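Side-chain contacts in acetyltransferase-like, GNAT family (Bacteroides thetaiotaomicron, PDB 3EY5), which is probably an N-acetyltransferase of the GNAT family, presumably moving an acetyl group from acetyl-coenzyme A to an amine, with its substrate unidentified: residues A[8-11]-A[12-16]; A[18-21]-A[22-26]; A[91-94]-A[95-98]; A[122-125]-A[126-129]; A[141-144]-A[145-148]. All coordinates share one frame; numbering follows the deposited sequence. Where two conformers were deposited one is given.

Contact 1. Residues A[8-11]-A[12-16]; sequences QPIT and TSDVQ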
loop_
_atom_site.group_PDB
_atom_site.type_symbol
_atom_site.label_atom_id
_atom_site.label_comp_id
_atom_site.label_asym_id
_atom_site.label_seq_id
_atom_site.Cartn_x
_atom_site.Cartn_y
_atom_site.Cartn_z
ATOM N N GLN A 8 -2.336 11.996 7.663
ATOM C CA GLN A 8 -3.553 12.192 8.419
ATOM C C GLN A 8 -4.727 11.313 7.987
ATOM O O GLN A 8 -5.155 11.346 6.825
ATOM C CB GLN A 8 -3.905 13.680 8.554
ATOM C CG GLN A 8 -4.449 14.402 7.348
ATOM C CD GLN A 8 -5.419 15.521 7.795
ATOM O OE1 GLN A 8 -6.552 15.244 8.193
ATOM N NE2 GLN A 8 -4.967 16.778 7.738
ATOM N N PRO A 9 -5.201 10.476 8.924
ATOM C CA PRO A 9 -6.331 9.593 8.668
ATOM C C PRO A 9 -7.487 10.393 8.082
ATOM O O PRO A 9 -7.686 11.563 8.414
ATOM C CB PRO A 9 -6.690 9.061 10.057
ATOM C CG PRO A 9 -5.403 9.131 10.823
ATOM C CD PRO A 9 -4.644 10.291 10.284
ATOM N N ILE A 10 -8.226 9.772 7.188
ATOM C CA ILE A 10 -9.272 10.485 6.513
ATOM C C ILE A 10 -10.519 9.640 6.488
ATOM O O ILE A 10 -10.455 8.413 6.455
ATOM C CB ILE A 10 -8.770 10.964 5.115
ATOM C CG1 ILE A 10 -9.156 12.396 4.873
ATOM C CG2 ILE A 10 -9.062 10.009 3.936
ATOM C CD1 ILE A 10 -8.058 13.316 5.326
ATOM N N THR A 11 -11.659 10.311 6.599
ATOM C CA THR A 11 -12.945 9.669 6.367
ATOM C C THR A 11 -13.575 10.256 5.091
ATOM O O THR A 11 -13.136 11.278 4.578
ATOM C CB THR A 11 -13.903 9.737 7.621
ATOM O OG1 THR A 11 -13.701 10.957 8.353
ATOM C CG2 THR A 11 -13.637 8.551 8.557
ATOM N N THR A 12 -14.584 9.592 4.565
ATOM C CA THR A 12 -15.340 10.155 3.485
ATOM C C THR A 12 -16.112 11.411 3.968
ATOM O O THR A 12 -16.717 12.118 3.153
ATOM C CB THR A 12 -16.357 9.139 2.991
ATOM O OG1 THR A 12 -17.285 8.858 4.058
ATOM C CG2 THR A 12 -15.681 7.865 2.565
ATOM N N SER A 13 -16.090 11.662 5.286
ATOM C CA SER A 13 -16.590 12.907 5.894
ATOM C C SER A 13 -15.720 14.101 5.521
ATOM O O SER A 13 -16.174 15.252 5.565
ATOM C CB SER A 13 -16.646 12.781 7.424
ATOM O OG SER A 13 -17.559 11.766 7.830
ATOM N N ASP A 14 -14.468 13.818 5.159
ATOM C CA ASP A 14 -13.537 14.831 4.706
ATOM C C ASP A 14 -13.634 14.907 3.199
ATOM O O ASP A 14 -12.740 14.457 2.479
ATOM C CB ASP A 14 -12.135 14.447 5.137
ATOM C CG ASP A 14 -12.036 14.255 6.615
ATOM O OD1 ASP A 14 -12.468 15.179 7.339
ATOM O OD2 ASP A 14 -11.551 13.189 7.061
ATOM N N VAL A 15 -14.742 15.480 2.732
ATOM C CA VAL A 15 -15.090 15.534 1.316
ATOM C C VAL A 15 -13.914 15.867 0.388
ATOM O O VAL A 15 -13.592 15.059 -0.500
ATOM C CB VAL A 15 -16.343 16.439 1.078
ATOM C CG1 VAL A 15 -16.231 17.277 -0.194
ATOM C CG2 VAL A 15 -17.609 15.590 1.057
ATOM N N GLN A 16 -13.260 17.013 0.606
ATOM C CA GLN A 16 -12.178 17.460 -0.291
ATOM C C GLN A 16 -11.002 16.488 -0.335
ATOM O O GLN A 16 -10.495 16.145 -1.418
ATOM C CB GLN A 16 -11.676 18.867 0.050
ATOM C CG GLN A 16 -10.247 19.146 -0.446
ATOM C CD GLN A 16 -9.930 20.619 -0.581
ATOM O OE1 GLN A 16 -9.707 21.113 -1.688
ATOM N NE2 GLN A 16 -9.890 21.329 0.547
#
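A type I beta turn from Thr11 to Asp14 carries the chain out of the first strand and up to helix 15-28, and the aspartate closes it twice, once through its backbone and once through its side chain. The backbone bond is the usual turn closure, Asp14 N to Thr11 O at 2.9 Å. The second runs in the reverse direction: Thr11 N donates to Asp14 OD2 over 2.9 Å, almost straight at 172°, and reaches the oxygen from the anti side, 27° out of the carboxylate plane. The same oxygen also receives a weak bond from Thr11 OG1 at 3.4 Å. With CG lying beside its own backbone N (chi1 -57°), the aspartate turns its carboxylate back toward Ile10 and Thr11. There Asp14 OD2 also comes up against the buried Ile10, at 3.3 Å from Ile10 CG1, while Asp14 CB rests 3.6 Å from that same carbon. Asp14 is itself the centre of an inverse gamma turn just ahead of the helix. An alanine at Asp14 is likely to leave the Thr11 N-H without its acceptor and the start of the turn freer to shift. The hydroxyl of Thr12 turns to Asp45 of helix 37-46, and Arg41 of that helix touches the same residue. Ile10 bonds through its backbone to Asn52 and packs on Ile54 of strand 50-57, which places the turn between the sheet edge and the two N-terminal helices.

Contact 2. Residues A[18-21]-A[22-26]; sequences YKFM and EELLV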
loop_
_atom_site.group_PDB
_atom_site.type_symbol
_atom_site.label_atom_id
_atom_site.label_comp_id
_atom_site.label_asym_id
_atom_site.label_seq_id
_atom_site.Cartn_x
_atom_site.Cartn_y
_atom_site.Cartn_z
ATOM N N TYR A 18 -11.014 13.279 0.632
ATOM C CA TYR A 18 -11.359 11.946 0.140
ATOM C C TYR A 18 -11.437 11.880 -1.385
ATOM O O TYR A 18 -10.971 10.899 -1.999
ATOM C CB TYR A 18 -12.622 11.382 0.771
ATOM C CG TYR A 18 -12.847 9.923 0.393
ATOM C CD1 TYR A 18 -12.350 8.884 1.196
ATOM C CD2 TYR A 18 -13.545 9.581 -0.774
ATOM C CE1 TYR A 18 -12.555 7.554 0.846
ATOM C CE2 TYR A 18 -13.758 8.266 -1.126
ATOM C CZ TYR A 18 -13.272 7.258 -0.321
ATOM O OH TYR A 18 -13.485 5.946 -0.697
ATOM N N LYS A 19 -12.017 12.919 -1.980
ATOM C CA LYS A 19 -12.114 13.040 -3.427
ATOM C C LYS A 19 -10.720 13.157 -4.047
ATOM O O LYS A 19 -10.465 12.581 -5.099
ATOM C CB LYS A 19 -12.958 14.252 -3.810
ATOM C CG LYS A 19 -13.648 14.114 -5.161
ATOM C CD LYS A 19 -14.726 15.176 -5.333
ATOM C CE LYS A 19 -15.612 14.903 -6.562
ATOM N NZ LYS A 19 -16.812 14.048 -6.255
ATOM N N PHE A 20 -9.831 13.901 -3.392
ATOM C CA PHE A 20 -8.440 13.975 -3.807
ATOM C C PHE A 20 -7.796 12.577 -3.844
ATOM O O PHE A 20 -7.175 12.207 -4.833
ATOM C CB PHE A 20 -7.629 14.896 -2.871
ATOM C CG PHE A 20 -6.127 14.805 -3.069
ATOM C CD1 PHE A 20 -5.501 15.510 -4.098
ATOM C CD2 PHE A 20 -5.342 13.999 -2.239
ATOM C CE1 PHE A 20 -4.119 15.426 -4.278
ATOM C CE2 PHE A 20 -3.957 13.914 -2.415
ATOM C CZ PHE A 20 -3.347 14.629 -3.437
HETATM N N MSE A 21 -7.924 11.836 -2.748
HETATM C CA MSE A 21 -7.400 10.465 -2.650
HETATM C C MSE A 21 -7.971 9.597 -3.792
HETATM O O MSE A 21 -7.225 8.928 -4.533
HETATM C CB MSE A 21 -7.742 9.875 -1.267
HETATM C CG MSE A 21 -7.434 8.393 -1.037
HETATM SE SE MSE A 21 -8.836 7.187 -1.668
HETATM C CE MSE A 21 -7.874 5.502 -1.409
ATOM N N GLU A 22 -9.285 9.648 -3.938
ATOM C CA GLU A 22 -10.019 8.879 -4.934
ATOM C C GLU A 22 -9.640 9.189 -6.408
ATOM O O GLU A 22 -9.472 8.264 -7.199
ATOM C CB GLU A 22 -11.512 9.121 -4.729
ATOM C CG GLU A 22 -12.396 8.020 -5.289
ATOM C CD GLU A 22 -13.859 8.289 -5.018
ATOM O OE1 GLU A 22 -14.500 9.034 -5.809
ATOM O OE2 GLU A 22 -14.361 7.768 -3.992
ATOM N N GLU A 23 -9.533 10.473 -6.765
ATOM C CA GLU A 23 -9.068 10.862 -8.094
ATOM C C GLU A 23 -7.644 10.337 -8.363
ATOM O O GLU A 23 -7.365 9.754 -9.410
ATOM C CB GLU A 23 -9.149 12.392 -8.291
ATOM C CG GLU A 23 -8.712 12.869 -9.705
ATOM C CD GLU A 23 -9.528 14.047 -10.284
ATOM O OE1 GLU A 23 -10.133 14.836 -9.508
ATOM O OE2 GLU A 23 -9.559 14.186 -11.537
ATOM N N LEU A 24 -6.755 10.541 -7.394
ATOM C CA LEU A 24 -5.376 10.136 -7.517
ATOM C C LEU A 24 -5.222 8.603 -7.628
ATOM O O LEU A 24 -4.438 8.095 -8.450
ATOM C CB LEU A 24 -4.609 10.701 -6.328
ATOM C CG LEU A 24 -3.135 10.402 -6.231
ATOM C CD1 LEU A 24 -2.429 10.729 -7.581
ATOM C CD2 LEU A 24 -2.537 11.203 -5.054
ATOM N N LEU A 25 -5.975 7.881 -6.804
ATOM C CA LEU A 25 -6.083 6.423 -6.908
ATOM C C LEU A 25 -6.484 5.934 -8.313
ATOM O O LEU A 25 -5.855 5.039 -8.874
ATOM C CB LEU A 25 -7.119 5.900 -5.910
ATOM C CG LEU A 25 -7.385 4.388 -5.896
ATOM C CD1 LEU A 25 -6.204 3.594 -5.394
ATOM C CD2 LEU A 25 -8.660 4.092 -5.075
ATOM N N VAL A 26 -7.538 6.513 -8.877
ATOM C CA VAL A 26 -8.043 6.017 -10.150
ATOM C C VAL A 26 -7.033 6.346 -11.269
ATOM O O VAL A 26 -6.923 5.645 -12.270
ATOM C CB VAL A 26 -9.442 6.610 -10.411
ATOM C CG1 VAL A 26 -9.893 6.422 -11.865
ATOM C CG2 VAL A 26 -10.455 5.981 -9.422
#
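Glu22 reaches back one helical turn to Tyr18, and its side chain can be traced outward atom by atom. Glu22 CB lies 3.3 Å from Tyr18 O, with Lys19 O also close by. With CG anti to the backbone N (chi1 -157°) and the chain extended beyond it, the carboxylate is delivered to the tyrosine: CD approaches the ring, and Glu22 OE2 ends 3.0 Å from Tyr18 CE2, at the ring edge and near its plane. Ring and carboxylate stand almost perpendicular, 86° apart. Beneath them runs the regular alpha-helical pattern, including Glu22 N to Tyr18 O.

Farther round helix 15-28 the i to i+4 pairs are apolar. Phe20 CZ meets Leu24 CD2 at 3.9 Å, and the methyl CE of selenomethionine Met21 meets Leu25 CD2 at 4.0 Å, each pair side by side and pointing the same way. Met21, Leu24 and Leu25 all pack on Phe64 of strand 60-69, while Tyr18 touches helix 37-46 at Leu40 and Thr44. The helix is therefore two-faced: greasy side chains press on the sheet, whereas the carboxylate of Glu22 meets the weakly positive C-H edge of an aromatic ring, a contact that is probably mildly favourable electrostatically.

Contact 3. Residues A[91-94]-A[95-98]; sequences GKRT and LEHL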
loop_
_atom_site.group_PDB
_atom_site.type_symbol
_atom_site.label_atom_id
_atom_site.label_comp_id
_atom_site.label_asym_id
_atom_site.label_seq_id
_atom_site.Cartn_x
_atom_site.Cartn_y
_atom_site.Cartn_z
ATOM N N GLY A 91 8.909 10.766 -3.098
ATOM C CA GLY A 91 8.877 9.317 -2.882
ATOM C C GLY A 91 9.745 8.929 -1.705
ATOM O O GLY A 91 9.298 8.290 -0.753
ATOM N N LYS A 92 10.998 9.348 -1.777
ATOM C CA LYS A 92 11.966 9.122 -0.721
ATOM C C LYS A 92 11.564 9.803 0.597
ATOM O O LYS A 92 11.536 9.159 1.648
ATOM C CB LYS A 92 13.343 9.585 -1.209
ATOM C CG LYS A 92 14.192 10.257 -0.181
ATOM C CD LYS A 92 15.003 11.398 -0.782
ATOM C CE LYS A 92 16.286 10.914 -1.458
ATOM N NZ LYS A 92 17.067 11.986 -2.200
ATOM N N ARG A 93 11.266 11.098 0.540
ATOM C CA ARG A 93 10.808 11.842 1.721
ATOM C C ARG A 93 9.594 11.146 2.371
ATOM O O ARG A 93 9.547 10.986 3.583
ATOM C CB ARG A 93 10.425 13.279 1.341
ATOM C CG ARG A 93 11.585 14.259 1.170
ATOM C CD ARG A 93 11.046 15.693 1.070
ATOM N NE ARG A 93 10.782 16.296 2.384
ATOM C CZ ARG A 93 9.857 17.229 2.621
ATOM N NH1 ARG A 93 9.081 17.657 1.631
ATOM N NH2 ARG A 93 9.699 17.732 3.848
ATOM N N THR A 94 8.639 10.703 1.561
ATOM C CA THR A 94 7.449 10.023 2.099
ATOM C C THR A 94 7.739 8.658 2.743
ATOM O O THR A 94 7.171 8.314 3.792
ATOM C CB THR A 94 6.344 9.852 1.027
ATOM O OG1 THR A 94 5.882 11.143 0.623
ATOM C CG2 THR A 94 5.164 9.085 1.595
ATOM N N LEU A 95 8.593 7.875 2.093
ATOM C CA LEU A 95 8.918 6.543 2.582
ATOM C C LEU A 95 9.640 6.678 3.906
ATOM O O LEU A 95 9.319 5.997 4.868
ATOM C CB LEU A 95 9.840 5.836 1.605
ATOM C CG LEU A 95 9.329 4.507 1.155
ATOM C CD1 LEU A 95 8.147 4.855 0.250
ATOM C CD2 LEU A 95 10.431 3.814 0.367
ATOM N N GLU A 96 10.610 7.584 3.922
ATOM C CA GLU A 96 11.338 7.956 5.116
ATOM C C GLU A 96 10.444 8.240 6.338
ATOM O O GLU A 96 10.646 7.642 7.400
ATOM C CB GLU A 96 12.201 9.156 4.771
ATOM C CG GLU A 96 12.737 9.972 5.913
ATOM C CD GLU A 96 13.505 11.210 5.403
ATOM O OE1 GLU A 96 13.393 11.552 4.197
ATOM O OE2 GLU A 96 14.234 11.836 6.208
ATOM N N HIS A 97 9.460 9.129 6.196
ATOM C CA HIS A 97 8.547 9.420 7.308
ATOM C C HIS A 97 7.499 8.324 7.542
ATOM O O HIS A 97 6.933 8.231 8.623
ATOM C CB HIS A 97 7.858 10.790 7.166
ATOM C CG HIS A 97 6.938 11.106 8.306
ATOM N ND1 HIS A 97 7.388 11.597 9.513
ATOM C CD2 HIS A 97 5.602 10.954 8.439
ATOM C CE1 HIS A 97 6.362 11.754 10.329
ATOM N NE2 HIS A 97 5.268 11.360 9.704
ATOM N N LEU A 98 7.252 7.484 6.538
ATOM C CA LEU A 98 6.328 6.391 6.710
ATOM C C LEU A 98 6.859 5.421 7.762
ATOM O O LEU A 98 6.114 4.911 8.591
ATOM C CB LEU A 98 6.067 5.645 5.381
ATOM C CG LEU A 98 5.238 4.366 5.589
ATOM C CD1 LEU A 98 3.808 4.670 6.041
ATOM C CD2 LEU A 98 5.228 3.460 4.359
#
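Gly91 O accepts the N-H of Leu95 at 3.0 Å, the first of four consecutive alpha-helical bonds in helix 90-101, the crossover helix of the beta-alpha-beta unit between strands 74-81 and 106-110. Gly91 fits the last glycine of the Arg/Gln-x-x-Gly-x-Gly/Ala sequence, which in GNAT enzymes wraps the pyrophosphate of acetyl-coenzyme A, so this helix start probably lies by the cofactor site. Leu95 CB sits 3.4 Å from Gly91 O, and its side chain packs inward on Phe79. Lys92 gives its carbonyl to Glu96 N, and its side chain passes about 3 Å (nearest atoms) from a bound sulfate, close to its CB rather than at its ammonium. Arg93 O bonds to His97 N at 3.2 Å. Glu96, extended with CG anti to the backbone N (chi1 163°), lays OE1 3.6 Å from Arg93 CA, but the guanidinium is turned elsewhere: Arg93 NE is 5.7 Å from Glu96 OE1, and NH1 makes a salt bridge with Asp57. Thr94 points OG1 back to Tyr90 O, a hydrogen bond within the helix that satisfies a buried hydroxyl, and also touches Phe79. Its carbonyl closes the run, with Thr94 O 2.9 Å from Leu98 N and 3.3 Å from Leu98 CB.

Contact 4. Residues A[122-125]-A[126-129]; sequences INFY and QRHG. With SO4 (sulfate ion), chain B.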
loop_
_atom_site.group_PDB
_atom_site.type_symbol
_atom_site.label_atom_id
_atom_site.label_comp_id
_atom_site.label_asym_id
_atom_site.label_seq_id
_atom_site.Cartn_x
_atom_site.Cartn_y
_atom_site.Cartn_z
ATOM N N ILE A 122 11.829 -2.262 -6.996
ATOM C CA ILE A 122 12.427 -3.105 -5.962
ATOM C C ILE A 122 13.711 -2.469 -5.424
ATOM O O ILE A 122 13.875 -2.363 -4.203
ATOM C CB ILE A 122 12.603 -4.559 -6.444
ATOM C CG1 ILE A 122 11.226 -5.226 -6.431
ATOM C CG2 ILE A 122 13.519 -5.336 -5.528
ATOM C CD1 ILE A 122 11.089 -6.318 -7.364
ATOM N N ASN A 123 14.600 -2.001 -6.307
ATOM C CA ASN A 123 15.798 -1.313 -5.799
ATOM C C ASN A 123 15.478 -0.017 -5.039
ATOM O O ASN A 123 16.143 0.305 -4.035
ATOM C CB ASN A 123 16.854 -1.093 -6.896
ATOM C CG ASN A 123 17.389 -2.430 -7.433
ATOM O OD1 ASN A 123 17.833 -3.264 -6.668
ATOM N ND2 ASN A 123 17.334 -2.624 -8.725
ATOM N N PHE A 124 14.472 0.713 -5.488
ATOM C CA PHE A 124 14.034 1.854 -4.716
ATOM C C PHE A 124 13.648 1.411 -3.273
ATOM O O PHE A 124 14.148 1.951 -2.292
ATOM C CB PHE A 124 12.895 2.574 -5.410
ATOM C CG PHE A 124 12.219 3.569 -4.556
ATOM C CD1 PHE A 124 12.733 4.838 -4.424
ATOM C CD2 PHE A 124 11.067 3.234 -3.864
ATOM C CE1 PHE A 124 12.091 5.778 -3.615
ATOM C CE2 PHE A 124 10.417 4.171 -3.046
ATOM C CZ PHE A 124 10.931 5.435 -2.916
ATOM N N TYR A 125 12.809 0.390 -3.142
ATOM C CA TYR A 125 12.408 -0.007 -1.799
ATOM C C TYR A 125 13.564 -0.576 -0.966
ATOM O O TYR A 125 13.621 -0.338 0.259
ATOM C CB TYR A 125 11.235 -0.965 -1.842
ATOM C CG TYR A 125 9.916 -0.289 -2.180
ATOM C CD1 TYR A 125 9.334 0.600 -1.289
ATOM C CD2 TYR A 125 9.251 -0.550 -3.378
ATOM C CE1 TYR A 125 8.152 1.217 -1.562
ATOM C CE2 TYR A 125 8.013 0.065 -3.670
ATOM C CZ TYR A 125 7.484 0.946 -2.752
ATOM O OH TYR A 125 6.287 1.583 -2.989
ATOM N N GLN A 126 14.477 -1.297 -1.627
ATOM C CA GLN A 126 15.616 -1.887 -0.967
ATOM C C GLN A 126 16.590 -0.807 -0.486
ATOM O O GLN A 126 17.145 -0.916 0.615
ATOM C CB GLN A 126 16.359 -2.853 -1.904
ATOM C CG GLN A 126 15.706 -4.224 -2.073
ATOM C CD GLN A 126 16.547 -5.097 -2.962
ATOM O OE1 GLN A 126 17.346 -4.591 -3.739
ATOM N NE2 GLN A 126 16.428 -6.403 -2.812
ATOM N N ARG A 127 16.821 0.204 -1.325
ATOM C CA ARG A 127 17.564 1.371 -0.896
ATOM C C ARG A 127 16.978 1.997 0.340
ATOM O O ARG A 127 17.712 2.585 1.135
ATOM C CB ARG A 127 17.619 2.429 -1.987
ATOM C CG ARG A 127 18.678 2.119 -3.015
ATOM C CD ARG A 127 19.008 3.321 -3.868
ATOM N NE ARG A 127 17.858 4.010 -4.472
ATOM C CZ ARG A 127 17.200 3.616 -5.576
ATOM N NH1 ARG A 127 17.523 2.510 -6.216
ATOM N NH2 ARG A 127 16.203 4.352 -6.056
ATOM N N HIS A 128 15.667 1.889 0.523
ATOM C CA HIS A 128 15.082 2.542 1.668
ATOM C C HIS A 128 14.672 1.573 2.750
ATOM O O HIS A 128 13.729 1.838 3.504
ATOM C CB HIS A 128 13.971 3.516 1.259
ATOM C CG HIS A 128 14.462 4.626 0.381
ATOM N ND1 HIS A 128 14.357 4.591 -0.996
ATOM C CD2 HIS A 128 15.119 5.770 0.678
ATOM C CE1 HIS A 128 14.900 5.677 -1.505
ATOM N NE2 HIS A 128 15.372 6.410 -0.512
ATOM N N GLY A 129 15.403 0.459 2.834
ATOM C CA GLY A 129 15.340 -0.422 3.987
ATOM C C GLY A 129 14.288 -1.506 4.029
ATOM O O GLY A 129 14.053 -2.078 5.094
HETATM S S SO4 B . 16.453 7.524 -3.989
HETATM O O1 SO4 B . 15.393 7.158 -4.940
HETATM O O2 SO4 B . 17.140 6.363 -3.421
HETATM O O3 SO4 B . 15.786 8.214 -2.867
HETATM O O4 SO4 B . 17.436 8.400 -4.623
#
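The rings of Phe124 and His128 and the guanidinium of Arg127 gather round one sulfate. Over one face of the phenyl ring stands His128 ND1, 3.6 Å above the plane and offset toward the rim; the two rings are oblique, at 55°. Sulfate O1 lies at the phenyl edge, and Phe124 CD2 stands 4.0 Å above the centre of the Tyr125 ring. The guanidinium rests a face on Phe124 CA, with Asn123 O also over a face, and turns its edge to the sulfate: Arg127 NE donates to O2 at 2.7 Å and NH2 to O1 at 3.1 Å, both nearly straight. A bend at chi3 (-51°) folds the arginine back so that this edge meets the anion. His128 ND1 gives its hydrogen to Phe124 O at 2.9 Å, the acceptor 23° out of the ring plane, and His128 NE2 comes to 3.0 Å from sulfate O3. That bond to the carbonyl fixes the turn of the imidazole and leaves NE2 facing the anion. The sulfate probably came from the crystallisation liquor, though it may mark an anion-binding spot.

Here helix 116-127 ends in a Schellman motif. Gly129, with positive phi, is its C-prime residue; Gly129 N bonds to Gln126 O at 3.1 Å, and the next N-H along the chain returns to Tyr125 O. Ile122 and Tyr125 face Val110 of strand 106-110 and Met154 of strand 149-156, while His128 touches Lys92 of helix 90-101. The C-terminal turn of the helix thus lies against the sheet and beside the crossover helix.

Contact 5. Residues A[141-144]-A[145-148]; sequences PYKE and GDDF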
loop_
_atom_site.group_PDB
_atom_site.type_symbol
_atom_site.label_atom_id
_atom_site.label_comp_id
_atom_site.label_asym_id
_atom_site.label_seq_id
_atom_site.Cartn_x
_atom_site.Cartn_y
_atom_site.Cartn_z
ATOM N N PRO A 141 -7.453 -11.553 -6.828
ATOM C CA PRO A 141 -8.033 -10.448 -7.614
ATOM C C PRO A 141 -8.957 -9.571 -6.783
ATOM O O PRO A 141 -9.664 -10.073 -5.904
ATOM C CB PRO A 141 -8.895 -11.172 -8.654
ATOM C CG PRO A 141 -9.219 -12.534 -8.024
ATOM C CD PRO A 141 -7.989 -12.872 -7.225
ATOM N N TYR A 142 -8.990 -8.277 -7.084
ATOM C CA TYR A 142 -10.035 -7.431 -6.518
ATOM C C TYR A 142 -11.393 -7.734 -7.125
ATOM O O TYR A 142 -12.408 -7.664 -6.434
ATOM C CB TYR A 142 -9.705 -5.955 -6.694
ATOM C CG TYR A 142 -8.676 -5.445 -5.708
ATOM C CD1 TYR A 142 -9.012 -5.254 -4.368
ATOM C CD2 TYR A 142 -7.378 -5.170 -6.105
ATOM C CE1 TYR A 142 -8.067 -4.785 -3.438
ATOM C CE2 TYR A 142 -6.399 -4.697 -5.156
ATOM C CZ TYR A 142 -6.770 -4.495 -3.847
ATOM O OH TYR A 142 -5.860 -4.025 -2.915
ATOM N N LYS A 143 -11.457 -8.027 -8.418
ATOM C CA LYS A 143 -12.771 -8.362 -8.970
ATOM C C LYS A 143 -12.824 -9.848 -9.254
ATOM O O LYS A 143 -11.896 -10.392 -9.842
ATOM C CB LYS A 143 -13.105 -7.549 -10.226
ATOM C CG LYS A 143 -12.526 -6.112 -10.295
ATOM C CD LYS A 143 -12.825 -5.289 -9.048
ATOM C CE LYS A 143 -12.253 -3.908 -9.196
ATOM N NZ LYS A 143 -13.335 -3.046 -9.696
ATOM N N GLU A 144 -13.898 -10.499 -8.805
ATOM C CA GLU A 144 -14.037 -11.940 -9.006
ATOM C C GLU A 144 -13.884 -12.233 -10.505
ATOM O O GLU A 144 -14.511 -11.587 -11.351
ATOM C CB GLU A 144 -15.382 -12.472 -8.462
ATOM C CG GLU A 144 -15.415 -14.010 -8.206
ATOM C CD GLU A 144 -15.196 -14.406 -6.717
ATOM O OE1 GLU A 144 -15.911 -15.316 -6.212
ATOM O OE2 GLU A 144 -14.323 -13.814 -6.043
ATOM N N GLY A 145 -13.000 -13.155 -10.827
ATOM C CA GLY A 145 -12.805 -13.513 -12.211
ATOM C C GLY A 145 -11.613 -12.881 -12.874
ATOM O O GLY A 145 -11.206 -13.352 -13.912
ATOM N N ASP A 146 -11.058 -11.811 -12.288
ATOM C CA ASP A 146 -9.803 -11.236 -12.781
ATOM C C ASP A 146 -8.733 -12.164 -12.275
ATOM O O ASP A 146 -9.022 -13.017 -11.436
ATOM C CB ASP A 146 -9.541 -9.828 -12.223
ATOM C CG ASP A 146 -10.384 -8.735 -12.905
ATOM O OD1 ASP A 146 -11.019 -8.976 -13.974
ATOM O OD2 ASP A 146 -10.411 -7.607 -12.341
ATOM N N ASP A 147 -7.501 -11.982 -12.750
ATOM C CA ASP A 147 -6.400 -12.902 -12.394
ATOM C C ASP A 147 -5.798 -12.757 -10.981
ATOM O O ASP A 147 -5.768 -11.680 -10.433
ATOM C CB ASP A 147 -5.256 -12.764 -13.411
ATOM C CG ASP A 147 -5.715 -12.995 -14.839
ATOM O OD1 ASP A 147 -6.685 -13.782 -15.043
ATOM O OD2 ASP A 147 -5.105 -12.373 -15.763
ATOM N N PHE A 148 -5.299 -13.861 -10.422
ATOM C CA PHE A 148 -4.331 -13.808 -9.300
ATOM C C PHE A 148 -3.014 -13.232 -9.841
ATOM O O PHE A 148 -2.535 -13.678 -10.861
ATOM C CB PHE A 148 -4.082 -15.207 -8.724
ATOM C CG PHE A 148 -5.102 -15.633 -7.695
ATOM C CD1 PHE A 148 -4.760 -15.704 -6.355
ATOM C CD2 PHE A 148 -6.425 -15.924 -8.071
ATOM C CE1 PHE A 148 -5.738 -16.108 -5.364
ATOM C CE2 PHE A 148 -7.373 -16.316 -7.101
ATOM C CZ PHE A 148 -7.009 -16.407 -5.749
HETATM O O HOH W 1 -8.801 -7.575 -9.986
#
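Phe148 lays one face of its ring over Pro141 CD, which points into it as a CH-pi contact, 3.7 Å from the ring centroid and 22° off the normal. The approach leans toward one side of the ring, so the shortest atom pairs are Pro141 CD with Phe148 CE2 and CD2, both 3.5 Å. Farther round the pyrrolidine, Pro141 CB sits 3.3 Å from Asp146 O and also meets Asp147 O, so one proline touches three successive residues on the returning side of the loop.

The bend itself is a type II beta turn from Lys143 to Asp146, in the long connection between strands 136-139 and 149-156. Asp146 N donates to Lys143 O at 2.9 Å with an angle of 164°. Gly145 holds the third position with positive phi, where a CB would clash with Glu144 O. A water bridges the same two ends: Lys143 N donates to it at 3.1 Å, and it donates in turn to Asp146 OD2 at 2.9 Å. With its CG beside the backbone N (chi1 -77°), Asp146 runs alongside Lys143, Asp146 OD2 resting 3.3 Å from Lys143 CG. The opposite charges do not meet: Lys143 NZ is 6.0 Å from Asp146 OD2. A leucine in place of Asp146 would probably leave the bridging water without its acceptor and Lys143 N linked less firmly across the turn, although the backbone closure could remain. Tyr142 reaches the other way, its OH hydrogen-bonded to Glu77 and its ring meeting that of Tyr177.

Overall arrangement
From the N terminus the five contacts follow in series, each finishing before the next opens, so none nests in or crosses another. Contact 1 closes the turn from strand 6-9 into helix 15-28, and contact 2 lies on that same helix; they touch where Thr12 CG2 meets Tyr18 CE1 at 3.6 Å. Contact 3 sits within the crossover helix and contact 4 at the end of helix 116-127. These two also touch, Leu95 CD2 lying 3.4 Å from Phe124 CE2, which ties the two helices together beside the sheet. Contact 5 closes a loop between two late strands, its centre about 22 Å from that of contact 2 and about 30 Å from that of contact 3.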